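Local coordinates for methionine gamma-lyase (Trichomonas vaginalis, PDB 1E5E), which belongs to the Cys/Met metabolism family of pyridoxal-phosphate-dependent enzymes and forms an assembly of four chains, at residues Asn133-Pro137 with Lys162-Arg168; Val140-Pro146 with Asp172-Gln176; Glu267-Met272 with Met307-Ile312; Ser106-Leu110 with Ala364-Thr368. One frame throughout, in Å; residues are numbered along the deposited sequence. Where two conformers were deposited one is given.

Contact 1 of 4, residues Asn133-Pro137 with Lys162-Arg168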
loop_
_atom_site.group_PDB
_atom_site.type_symbol
_atom_site.label_atom_id
_atom_site.label_comp_id
_atom_site.label_asym_id
_atom_site.label_seq_id
_atom_site.Cartn_x
_atom_site.Cartn_y
_atom_site.Cartn_z
ATOM N N ASN A 133 -25.662 -1.306 35.667
ATOM C CA ASN A 133 -26.567 -1.195 34.524
ATOM C C ASN A 133 -26.854 0.303 34.421
ATOM O O ASN A 133 -27.718 0.856 35.137
ATOM C CB ASN A 133 -27.861 -1.998 34.614
ATOM C CG ASN A 133 -28.663 -2.028 33.319
ATOM O OD1 ASN A 133 -28.416 -1.190 32.452
ATOM N ND2 ASN A 133 -29.585 -2.979 33.133
ATOM N N THR A 134 -26.131 1.000 33.516
ATOM C CA THR A 134 -26.352 2.455 33.453
ATOM C C THR A 134 -27.687 2.747 32.784
ATOM O O THR A 134 -28.148 3.875 32.853
ATOM C CB THR A 134 -25.256 3.202 32.680
ATOM O OG1 THR A 134 -25.330 2.704 31.317
ATOM C CG2 THR A 134 -23.882 2.944 33.275
ATOM N N ALA A 135 -28.380 1.793 32.173
ATOM C CA ALA A 135 -29.685 1.977 31.575
ATOM C C ALA A 135 -30.770 2.128 32.642
ATOM O O ALA A 135 -31.837 2.679 32.353
ATOM C CB ALA A 135 -30.047 0.844 30.629
ATOM N N ILE A 136 -30.502 1.742 33.874
ATOM C CA ILE A 136 -31.438 1.860 34.988
ATOM C C ILE A 136 -31.314 3.131 35.800
ATOM O O ILE A 136 -30.323 3.424 36.462
ATOM C CB ILE A 136 -31.238 0.638 35.930
ATOM C CG1 ILE A 136 -31.511 -0.601 35.073
ATOM C CG2 ILE A 136 -32.163 0.740 37.139
ATOM C CD1 ILE A 136 -31.408 -1.945 35.704
ATOM N N PRO A 137 -32.378 3.937 35.807
ATOM C CA PRO A 137 -32.444 5.155 36.593
ATOM C C PRO A 137 -31.877 4.947 37.983
ATOM O O PRO A 137 -32.169 3.963 38.666
ATOM C CB PRO A 137 -33.938 5.406 36.696
ATOM C CG PRO A 137 -34.542 4.791 35.478
ATOM C CD PRO A 137 -33.644 3.655 35.084
ATOM N N LYS A 162 -28.548 -3.186 24.015
ATOM C CA LYS A 162 -29.279 -2.487 25.067
ATOM C C LYS A 162 -29.148 -0.980 24.806
ATOM O O LYS A 162 -28.045 -0.540 24.473
ATOM C CB LYS A 162 -28.835 -2.838 26.467
ATOM C CG LYS A 162 -29.314 -1.945 27.604
ATOM C CD LYS A 162 -28.696 -2.401 28.933
ATOM C CE LYS A 162 -27.193 -2.164 29.014
ATOM N NZ LYS A 162 -26.778 -2.293 30.482
ATOM N N ILE A 163 -30.241 -0.236 24.935
ATOM C CA ILE A 163 -30.141 1.194 24.705
ATOM C C ILE A 163 -29.909 1.934 26.003
ATOM O O ILE A 163 -30.523 1.575 26.992
ATOM C CB ILE A 163 -31.455 1.751 24.070
ATOM C CG1 ILE A 163 -31.764 0.950 22.807
ATOM C CG2 ILE A 163 -31.372 3.242 23.810
ATOM C CD1 ILE A 163 -30.756 1.085 21.694
ATOM N N ILE A 164 -29.058 2.946 26.020
ATOM C CA ILE A 164 -28.823 3.682 27.254
ATOM C C ILE A 164 -29.222 5.117 27.000
ATOM O O ILE A 164 -28.841 5.686 25.980
ATOM C CB ILE A 164 -27.378 3.596 27.730
ATOM C CG1 ILE A 164 -27.029 2.144 28.126
ATOM C CG2 ILE A 164 -27.115 4.583 28.890
ATOM C CD1 ILE A 164 -25.528 1.966 28.064
ATOM N N ASP A 165 -29.997 5.690 27.904
ATOM C CA ASP A 165 -30.367 7.095 27.866
ATOM C C ASP A 165 -29.166 7.937 28.295
ATOM O O ASP A 165 -28.876 8.146 29.468
ATOM C CB ASP A 165 -31.568 7.328 28.796
ATOM C CG ASP A 165 -32.005 8.770 28.776
ATOM O OD1 ASP A 165 -31.258 9.694 28.414
ATOM O OD2 ASP A 165 -33.161 8.998 29.181
ATOM N N MET A 166 -28.446 8.433 27.293
ATOM C CA MET A 166 -27.215 9.189 27.460
ATOM C C MET A 166 -27.413 10.524 28.170
ATOM O O MET A 166 -26.593 10.859 29.033
ATOM C CB MET A 166 -26.537 9.470 26.098
ATOM C CG MET A 166 -25.994 8.202 25.457
ATOM S SD MET A 166 -24.947 8.455 24.012
ATOM C CE MET A 166 -26.156 8.944 22.804
ATOM N N GLU A 167 -28.467 11.240 27.793
ATOM C CA GLU A 167 -28.686 12.510 28.490
ATOM C C GLU A 167 -28.829 12.302 30.009
ATOM O O GLU A 167 -28.207 13.018 30.795
ATOM C CB GLU A 167 -29.896 13.243 27.963
ATOM C CG GLU A 167 -29.958 14.651 28.537
ATOM C CD GLU A 167 -30.905 15.515 27.748
ATOM O OE1 GLU A 167 -31.511 15.063 26.742
ATOM O OE2 GLU A 167 -31.011 16.702 28.106
ATOM N N ARG A 168 -29.577 11.264 30.379
ATOM C CA ARG A 168 -29.771 10.930 31.766
ATOM C C ARG A 168 -28.480 10.551 32.477
ATOM O O ARG A 168 -28.253 11.040 33.589
ATOM C CB ARG A 168 -30.739 9.756 32.008
ATOM C CG ARG A 168 -31.192 9.842 33.480
ATOM C CD ARG A 168 -32.346 8.884 33.767
ATOM N NE ARG A 168 -31.837 7.507 33.681
ATOM C CZ ARG A 168 -32.396 6.667 32.793
ATOM N NH1 ARG A 168 -33.391 7.059 31.991
ATOM N NH2 ARG A 168 -31.900 5.441 32.741
HETATM O O HOH W 1 -29.495 5.857 31.710
HETATM O O HOH W 2 -31.789 4.096 29.733
#
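K162 NZ donates to N133 OD1 over 2.8 Å, arriving from above the carbonyl plane (C=O...donor angle 110°). The opposite face of the same amide receives A135 N at 3.0 Å from N133 OD1, which closes an Asx turn, so two N-H groups grip one oxygen and fix the rotation of the amide. K162 NZ also forms a salt bridge with D107 OD1, so the ammonium has a charged partner besides the amide. At the other end, R168 NH2 approaches A135 O to 2.8 Å, but the N-H...O angle of 119° marks this bond as weak. The bend in the R168 chain at chi3 (68°) brings one face of its guanidinium against P137, whose CG lies 3.8 Å from the plane, over its centre. D165 OD2 lies 3.4 Å from R168 NH1, a pairing of charges only, the oxygen being well out of the guanidinium plane. D165 OD1 caps the helix, accepting from R168 N at 3.0 Å. A water donates to A135 O and accepts from D165 N. In the middle A135 CB packs 4.1 Å from I164 CG1, and T134 OG1, bonded to D107 OD2, lies 3.3 Å from I164 CD1. The contact ties the loop after strand 128-132 to the start of helix 166-174; T134 and I164 pack on F153 of strand 148-154 and on V169, and I163 rests on helix 298-304.

Contact 2 of 4, residues Val140-Pro146 with Asp172-Gln176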
loop_
_atom_site.group_PDB
_atom_site.type_symbol
_atom_site.label_atom_id
_atom_site.label_comp_id
_atom_site.label_asym_id
_atom_site.label_seq_id
_atom_site.Cartn_x
_atom_site.Cartn_y
_atom_site.Cartn_z
ATOM N N VAL A 140 -26.235 5.097 38.292
ATOM C CA VAL A 140 -25.034 5.896 38.136
ATOM C C VAL A 140 -24.784 6.703 39.393
ATOM O O VAL A 140 -23.769 6.501 40.066
ATOM C CB VAL A 140 -25.087 6.825 36.907
ATOM C CG1 VAL A 140 -23.938 7.828 36.968
ATOM C CG2 VAL A 140 -25.018 6.017 35.621
ATOM N N LYS A 141 -25.731 7.572 39.720
ATOM C CA LYS A 141 -25.600 8.401 40.898
ATOM C C LYS A 141 -25.328 7.590 42.162
ATOM O O LYS A 141 -24.471 7.978 42.971
ATOM C CB LYS A 141 -26.825 9.285 41.124
ATOM C CG LYS A 141 -26.373 10.730 41.339
ATOM C CD LYS A 141 -27.314 11.523 42.239
ATOM C CE LYS A 141 -26.592 12.735 42.818
ATOM N NZ LYS A 141 -25.234 12.346 43.322
ATOM N N LYS A 142 -25.953 6.421 42.334
ATOM C CA LYS A 142 -25.704 5.632 43.538
ATOM C C LYS A 142 -24.272 5.123 43.642
ATOM O O LYS A 142 -23.789 4.813 44.750
ATOM C CB LYS A 142 -26.669 4.445 43.618
ATOM C CG LYS A 142 -28.084 4.830 44.012
ATOM C CD LYS A 142 -29.098 3.712 43.762
ATOM C CE LYS A 142 -30.512 4.279 43.956
ATOM N NZ LYS A 142 -31.534 3.377 43.337
ATOM N N HIS A 143 -23.576 4.942 42.506
ATOM C CA HIS A 143 -22.230 4.399 42.611
ATOM C C HIS A 143 -21.145 5.443 42.589
ATOM O O HIS A 143 -19.972 5.080 42.655
ATOM C CB HIS A 143 -21.998 3.392 41.487
ATOM C CG HIS A 143 -22.834 2.177 41.738
ATOM N ND1 HIS A 143 -24.160 2.126 41.362
ATOM C CD2 HIS A 143 -22.509 0.995 42.300
ATOM C CE1 HIS A 143 -24.639 0.918 41.675
ATOM N NE2 HIS A 143 -23.664 0.248 42.255
ATOM N N MET A 144 -21.521 6.687 42.495
ATOM C CA MET A 144 -20.518 7.749 42.423
ATOM C C MET A 144 -19.783 7.899 43.726
ATOM O O MET A 144 -20.375 7.796 44.803
ATOM C CB MET A 144 -21.211 8.989 41.865
ATOM C CG MET A 144 -21.002 8.971 40.302
ATOM S SD MET A 144 -22.068 10.244 39.607
ATOM C CE MET A 144 -21.015 11.665 39.846
ATOM N N LYS A 145 -18.465 8.080 43.658
ATOM C CA LYS A 145 -17.605 8.211 44.829
ATOM C C LYS A 145 -16.796 9.468 44.639
ATOM O O LYS A 145 -16.713 10.044 43.557
ATOM C CB LYS A 145 -16.710 6.998 45.087
ATOM C CG LYS A 145 -17.459 5.686 45.147
ATOM C CD LYS A 145 -16.752 4.505 45.747
ATOM C CE LYS A 145 -15.622 3.946 44.886
ATOM N NZ LYS A 145 -15.110 2.678 45.505
ATOM N N PRO A 146 -16.145 9.939 45.691
ATOM C CA PRO A 146 -15.395 11.165 45.619
ATOM C C PRO A 146 -14.278 11.078 44.588
ATOM O O PRO A 146 -13.837 12.114 44.114
ATOM C CB PRO A 146 -14.931 11.419 47.040
ATOM C CG PRO A 146 -15.846 10.590 47.885
ATOM C CD PRO A 146 -16.136 9.362 47.060
ATOM N N ASP A 172 -26.662 12.707 35.610
ATOM C CA ASP A 172 -26.222 12.069 36.839
ATOM C C ASP A 172 -24.704 12.112 37.059
ATOM O O ASP A 172 -24.233 12.403 38.165
ATOM C CB ASP A 172 -26.769 10.638 36.844
ATOM C CG ASP A 172 -28.290 10.636 37.000
ATOM O OD1 ASP A 172 -29.022 11.649 37.137
ATOM O OD2 ASP A 172 -28.830 9.525 36.914
ATOM N N ALA A 173 -23.891 11.793 36.046
ATOM C CA ALA A 173 -22.452 11.810 36.208
ATOM C C ALA A 173 -21.982 13.229 36.508
ATOM O O ALA A 173 -21.133 13.441 37.368
ATOM C CB ALA A 173 -21.738 11.396 34.900
ATOM N N HIS A 174 -22.525 14.197 35.763
ATOM C CA HIS A 174 -22.112 15.576 35.938
ATOM C C HIS A 174 -22.823 16.281 37.113
ATOM O O HIS A 174 -22.451 17.419 37.422
ATOM C CB HIS A 174 -22.300 16.404 34.684
ATOM C CG HIS A 174 -21.496 15.968 33.491
ATOM N ND1 HIS A 174 -22.055 15.966 32.235
ATOM C CD2 HIS A 174 -20.214 15.542 33.351
ATOM C CE1 HIS A 174 -21.136 15.577 31.353
ATOM N NE2 HIS A 174 -20.023 15.281 32.006
ATOM N N SER A 175 -23.566 15.527 37.933
ATOM C CA SER A 175 -24.107 16.151 39.151
ATOM C C SER A 175 -22.965 16.298 40.145
ATOM O O SER A 175 -23.140 17.034 41.100
ATOM C CB SER A 175 -25.281 15.379 39.738
ATOM O OG SER A 175 -24.832 14.100 40.166
ATOM N N GLN A 176 -21.831 15.632 39.925
ATOM C CA GLN A 176 -20.660 15.842 40.787
ATOM C C GLN A 176 -19.587 16.479 39.897
ATOM O O GLN A 176 -19.596 16.162 38.702
ATOM C CB GLN A 176 -20.273 14.538 41.420
ATOM C CG GLN A 176 -18.841 14.194 41.682
ATOM C CD GLN A 176 -18.693 12.865 42.406
ATOM O OE1 GLN A 176 -19.699 12.402 42.965
ATOM N NE2 GLN A 176 -17.522 12.232 42.377
HETATM O O HOH W 3 -28.121 7.620 38.245
HETATM O O HOH W 4 -22.187 12.967 43.873
#
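Two beta-alpha-beta connections of the large seven-stranded sheet meet here, where M144 and K145, following helix 139-143, touch A173 and Q176 at the far end of helix 166-174. The M144 side chain reaches across and bends at chi3 (83°), which swings CE over to the second segment. Its CE lies 3.1 Å from A173 O and 3.4 Å from Q176 CB, close distances that indicate tight packing, and its SD is 3.4 Å from D172 O. M144 and Q176 come at each other from opposite directions, the terminal methyl of M144 lying against the aliphatic part and amide of Q176.

In the fold, helix 139-143 links strand 128-132 to strand 148-154, and helix 166-174 links strand 148-154 to strand 180-184; all three strands are parallel, so the contact joins successive crossovers beside the sheet. M144 also packs on I105 of strand 103-107 and on V179, while A173 touches V181.

Beyond CG the Q176 chain is extended, carrying its amide to the K145 backbone. Q176 NE2 donates to K145 O at 2.6 Å with an N-H...O angle of 160°. The acceptor lies almost in the Q176 amide plane, whereas the donor stands above the K145 carbonyl plane, 37° out of it. At the other end V140 CG1 meets D172 CB at 4.0 Å. The hydroxyl of S175 folds back on its own helix, with OG donating to D172 O over 2.7 Å.

Contact 3 of 4, residues Glu267-Met272 with Met307-Ile312. Unlike the reference sequence in segment 307-312: Y308 (reference Ser). With SO4 (sulfate ion), chain D.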
loop_
_atom_site.group_PDB
_atom_site.type_symbol
_atom_site.label_atom_id
_atom_site.label_comp_id
_atom_site.label_asym_id
_atom_site.label_seq_id
_atom_site.Cartn_x
_atom_site.Cartn_y
_atom_site.Cartn_z
ATOM N N GLU A 267 -27.122 -0.159 4.826
ATOM C CA GLU A 267 -27.099 -1.229 5.823
ATOM C C GLU A 267 -28.259 -1.185 6.806
ATOM O O GLU A 267 -28.728 -2.258 7.246
ATOM C CB GLU A 267 -25.736 -1.224 6.574
ATOM C CG GLU A 267 -24.616 -1.605 5.609
ATOM C CD GLU A 267 -23.194 -1.313 5.978
ATOM O OE1 GLU A 267 -22.928 -0.842 7.101
ATOM O OE2 GLU A 267 -22.282 -1.552 5.116
ATOM N N SER A 268 -28.709 -0.029 7.242
ATOM C CA SER A 268 -29.838 0.170 8.146
ATOM C C SER A 268 -31.148 -0.312 7.508
ATOM O O SER A 268 -31.962 -1.038 8.102
ATOM C CB SER A 268 -29.924 1.670 8.494
ATOM O OG SER A 268 -28.789 2.001 9.366
ATOM N N GLU A 269 -31.345 0.039 6.234
ATOM C CA GLU A 269 -32.506 -0.341 5.470
ATOM C C GLU A 269 -32.558 -1.868 5.327
ATOM O O GLU A 269 -33.610 -2.436 5.632
ATOM C CB GLU A 269 -32.551 0.264 4.067
ATOM C CG GLU A 269 -32.708 1.753 4.074
ATOM C CD GLU A 269 -32.291 2.482 2.808
ATOM O OE1 GLU A 269 -32.530 3.718 2.743
ATOM O OE2 GLU A 269 -31.598 1.924 1.922
ATOM N N ASN A 270 -31.411 -2.476 5.029
ATOM C CA ASN A 270 -31.359 -3.916 4.951
ATOM C C ASN A 270 -31.669 -4.562 6.303
ATOM O O ASN A 270 -32.365 -5.578 6.382
ATOM C CB ASN A 270 -29.998 -4.431 4.476
ATOM C CG ASN A 270 -29.776 -4.420 2.989
ATOM O OD1 ASN A 270 -30.707 -4.312 2.179
ATOM N ND2 ASN A 270 -28.508 -4.599 2.607
ATOM N N ALA A 271 -31.080 -4.007 7.348
ATOM C CA ALA A 271 -31.219 -4.537 8.686
ATOM C C ALA A 271 -32.688 -4.503 9.145
ATOM O O ALA A 271 -33.172 -5.497 9.664
ATOM C CB ALA A 271 -30.369 -3.778 9.723
ATOM N N MET A 272 -33.394 -3.411 8.847
ATOM C CA MET A 272 -34.819 -3.398 9.217
ATOM C C MET A 272 -35.498 -4.588 8.533
ATOM O O MET A 272 -36.261 -5.294 9.216
ATOM C CB MET A 272 -35.504 -2.084 8.870
ATOM C CG MET A 272 -36.977 -2.010 9.279
ATOM S SD MET A 272 -37.269 -2.239 11.053
ATOM C CE MET A 272 -36.924 -0.639 11.726
ATOM N N MET A 307 -30.667 6.734 12.370
ATOM C CA MET A 307 -31.043 5.514 11.676
ATOM C C MET A 307 -30.954 4.418 12.738
ATOM O O MET A 307 -30.248 4.680 13.718
ATOM C CB MET A 307 -30.152 5.150 10.472
ATOM C CG MET A 307 -30.444 6.173 9.373
ATOM S SD MET A 307 -29.631 5.862 7.831
ATOM C CE MET A 307 -27.926 6.280 8.212
ATOM N N TYR A 308 -31.543 3.257 12.520
ATOM C CA TYR A 308 -31.485 2.260 13.574
ATOM C C TYR A 308 -30.312 1.307 13.460
ATOM O O TYR A 308 -30.227 0.380 14.277
ATOM C CB TYR A 308 -32.841 1.528 13.678
ATOM C CG TYR A 308 -33.928 2.471 14.188
ATOM C CD1 TYR A 308 -35.016 2.842 13.404
ATOM C CD2 TYR A 308 -33.855 2.972 15.479
ATOM C CE1 TYR A 308 -36.008 3.672 13.911
ATOM C CE2 TYR A 308 -34.818 3.812 16.000
ATOM C CZ TYR A 308 -35.906 4.138 15.198
ATOM O OH TYR A 308 -36.848 4.991 15.713
ATOM N N GLY A 309 -29.397 1.538 12.515
ATOM C CA GLY A 309 -28.163 0.745 12.524
ATOM C C GLY A 309 -28.308 -0.593 11.804
ATOM O O GLY A 309 -29.394 -0.934 11.347
ATOM N N SER A 310 -27.206 -1.335 11.711
ATOM C CA SER A 310 -27.290 -2.588 10.962
ATOM C C SER A 310 -26.937 -3.763 11.850
ATOM O O SER A 310 -26.880 -4.848 11.284
ATOM C CB SER A 310 -26.448 -2.481 9.691
ATOM O OG SER A 310 -25.082 -2.737 9.988
ATOM N N MET A 311 -26.856 -3.529 13.155
ATOM C CA MET A 311 -26.628 -4.599 14.120
ATOM C C MET A 311 -28.016 -5.177 14.489
ATOM O O MET A 311 -28.983 -4.453 14.727
ATOM C CB MET A 311 -25.920 -4.170 15.416
ATOM C CG MET A 311 -24.505 -3.577 15.198
ATOM S SD MET A 311 -23.438 -4.665 14.235
ATOM C CE MET A 311 -23.174 -6.035 15.307
ATOM N N ILE A 312 -28.079 -6.500 14.587
ATOM C CA ILE A 312 -29.281 -7.208 14.960
ATOM C C ILE A 312 -28.836 -8.315 15.900
ATOM O O ILE A 312 -27.978 -9.063 15.442
ATOM C CB ILE A 312 -30.025 -7.833 13.770
ATOM C CG1 ILE A 312 -30.532 -6.816 12.722
ATOM C CG2 ILE A 312 -31.252 -8.603 14.292
ATOM C CD1 ILE A 312 -31.102 -7.519 11.466
HETATM S S SO4 D . -39.861 5.238 13.876
HETATM O O1 SO4 D . -40.403 4.630 12.614
HETATM O O2 SO4 D . -39.534 4.162 14.871
HETATM O O3 SO4 D . -40.947 6.108 14.489
HETATM O O4 SO4 D . -38.677 6.097 13.543
#
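S268 on the helix and G309 on the approach to strand 311-316 face each other across a buried interface, and the serine side chain can be traced outward. Its CB lies 3.9 Å from G309 O and 4.0 Å from M307 CB. With chi1 at -71°, OG sits anti to the carbonyl carbon, within 3.2 Å of G309 N; the N-H...O angle of 124° makes this a weak bond, and the stronger partner of OG is M264 O, one turn back. Beside it, S268 CA makes a CA-H...O contact with G309 O at 3.4 Å. At the backbone angles of G309 a side chain would press on the carbonyl O of Y308, which calls for glycine. S310 CB packs 3.4 Å from E267 CB, its OG bonding to Y210, and A271 CB lies 3.5 Å from S310 CA. Y308, which differs from the reference sequence, has M272 CE near CD1 at 4.3 Å; its OH donates to O4 of a sulfate, probably from the crystallisation liquor, also bound by H298 and K302. Helix 260-279 is thereby laid against strand 311-316, with I312 turned to the helix and M311 away, an alpha/beta packing characteristic of the smaller domain in this PLP-enzyme fold.

Contact 4 of 4, residues Ser106-Leu110 with Ala364-Thr368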
loop_
_atom_site.group_PDB
_atom_site.type_symbol
_atom_site.label_atom_id
_atom_site.label_comp_id
_atom_site.label_asym_id
_atom_site.label_seq_id
_atom_site.Cartn_x
_atom_site.Cartn_y
_atom_site.Cartn_z
ATOM N N SER A 106 -18.516 1.805 34.900
ATOM C CA SER A 106 -18.829 1.332 33.576
ATOM C C SER A 106 -20.118 0.521 33.487
ATOM O O SER A 106 -20.514 -0.202 34.405
ATOM C CB SER A 106 -17.720 0.364 33.128
ATOM O OG SER A 106 -18.053 -0.197 31.865
ATOM N N ASP A 107 -20.712 0.600 32.297
ATOM C CA ASP A 107 -21.902 -0.225 32.081
ATOM C C ASP A 107 -21.287 -1.620 32.081
ATOM O O ASP A 107 -20.139 -1.755 31.624
ATOM C CB ASP A 107 -22.655 0.015 30.804
ATOM C CG ASP A 107 -24.008 -0.695 30.776
ATOM O OD1 ASP A 107 -24.021 -1.897 30.430
ATOM O OD2 ASP A 107 -25.020 -0.034 31.106
ATOM N N GLU A 108 -22.019 -2.576 32.612
ATOM C CA GLU A 108 -21.552 -3.955 32.592
ATOM C C GLU A 108 -21.691 -4.593 31.234
ATOM O O GLU A 108 -21.102 -5.666 31.063
ATOM C CB GLU A 108 -22.401 -4.786 33.593
ATOM C CG GLU A 108 -23.875 -4.839 33.232
ATOM C CD GLU A 108 -24.740 -5.646 34.208
ATOM O OE1 GLU A 108 -24.397 -6.743 34.702
ATOM O OE2 GLU A 108 -25.898 -5.226 34.378
ATOM N N CYS A 109 -22.534 -4.074 30.327
ATOM C CA CYS A 109 -22.586 -4.765 29.033
ATOM C C CYS A 109 -21.678 -4.045 28.039
ATOM O O CYS A 109 -22.138 -3.070 27.403
ATOM C CB CYS A 109 -23.993 -4.879 28.452
ATOM S SG CYS A 109 -24.067 -5.955 26.988
ATOM N N LEU A 110 -20.472 -4.528 27.872
ATOM C CA LEU A 110 -19.488 -3.960 26.977
ATOM C C LEU A 110 -18.937 -5.065 26.063
ATOM O O LEU A 110 -19.032 -6.288 26.283
ATOM C CB LEU A 110 -18.261 -3.490 27.761
ATOM C CG LEU A 110 -18.390 -2.565 28.959
ATOM C CD1 LEU A 110 -17.055 -2.284 29.617
ATOM C CD2 LEU A 110 -19.061 -1.256 28.504
ATOM N N ALA A 364 -25.331 -12.095 33.583
ATOM C CA ALA A 364 -25.907 -10.917 34.240
ATOM C C ALA A 364 -26.187 -9.775 33.273
ATOM O O ALA A 364 -27.163 -9.036 33.414
ATOM C CB ALA A 364 -24.966 -10.472 35.358
ATOM N N ALA A 365 -25.408 -9.663 32.199
ATOM C CA ALA A 365 -25.529 -8.596 31.230
ATOM C C ALA A 365 -26.450 -9.001 30.091
ATOM O O ALA A 365 -26.602 -8.273 29.113
ATOM C CB ALA A 365 -24.163 -8.162 30.681
ATOM N N GLY A 366 -27.071 -10.176 30.219
ATOM C CA GLY A 366 -28.036 -10.659 29.271
ATOM C C GLY A 366 -27.404 -11.385 28.101
ATOM O O GLY A 366 -28.110 -11.626 27.115
ATOM N N ILE A 367 -26.114 -11.663 28.178
ATOM C CA ILE A 367 -25.492 -12.413 27.071
ATOM C C ILE A 367 -25.771 -13.877 27.350
ATOM O O ILE A 367 -25.174 -14.412 28.290
ATOM C CB ILE A 367 -24.000 -12.094 26.914
ATOM C CG1 ILE A 367 -23.969 -10.572 26.566
ATOM C CG2 ILE A 367 -23.359 -12.881 25.790
ATOM C CD1 ILE A 367 -22.610 -10.002 26.941
ATOM N N THR A 368 -26.686 -14.522 26.657
ATOM C CA THR A 368 -27.011 -15.929 26.889
ATOM C C THR A 368 -26.182 -16.748 25.913
ATOM O O THR A 368 -25.823 -16.192 24.870
ATOM C CB THR A 368 -28.492 -16.225 26.617
ATOM O OG1 THR A 368 -28.775 -16.350 25.202
ATOM C CG2 THR A 368 -29.412 -15.083 27.072
HETATM O O HOH W 5 -27.682 -7.178 35.636
#
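A365, E108 and C109 supply most of the buried surface, where the Asx turn after strand 103-107 meets the Schellman motif that ends helix 359-364. A365 is the first residue to leave helical geometry, and G366, with positive phi, is the C-prime residue. The methyl of A365 points at the other segment: CB lies 4.0 Å from C109 CB and the same distance from E108 O. E108 has chi1 at 62°, placing CG between its backbone N and carbonyl carbon, and the chain then runs out extended alongside the helix end, so that OE1 comes 3.8 Å from A364 CB. No direct hydrogen bond crosses the contact. Instead one water donates to both E108 OE2 and A364 O, at 2.9 Å each, linking the carboxylate to a carbonyl at the helix terminus. The turn on the strand side is fixed by D107 OD1, which accepts from C109 N at 2.6 Å in a nearly straight bond of 166°, met on the anti side. The contact joins the end of strand 103-107 of the seven-stranded sheet to the turn before strand 371-375 of the five-stranded sheet, with C109 and I367 both touching T160. The thiol completes the apolar patch: C109 SG rests 4.3 Å from I367 CD1.

Overall arrangement
Contact 3 is the buried one; contacts 1, 2 and 4 are partly buried, and contact 2 lies farthest from the chain's centre. Contacts 1 and 2 share helix 166-174, one at its start and one toward its end, and touch through T134 CG2 and V140 CG2. D107 ties contact 4 to contact 1, bringing polar chemistry of side chains to the ends of the large sheet's strands. Contact 3 touches none of the others and sets helix 260-279 against the five-stranded sheet, which the second segment of contact 4 also leads into; it relies on close packing with one weak bond. Charge matters in contact 1, a sulfur and an amide in contact 2, and a water bridge beside apolar groups in contact 4.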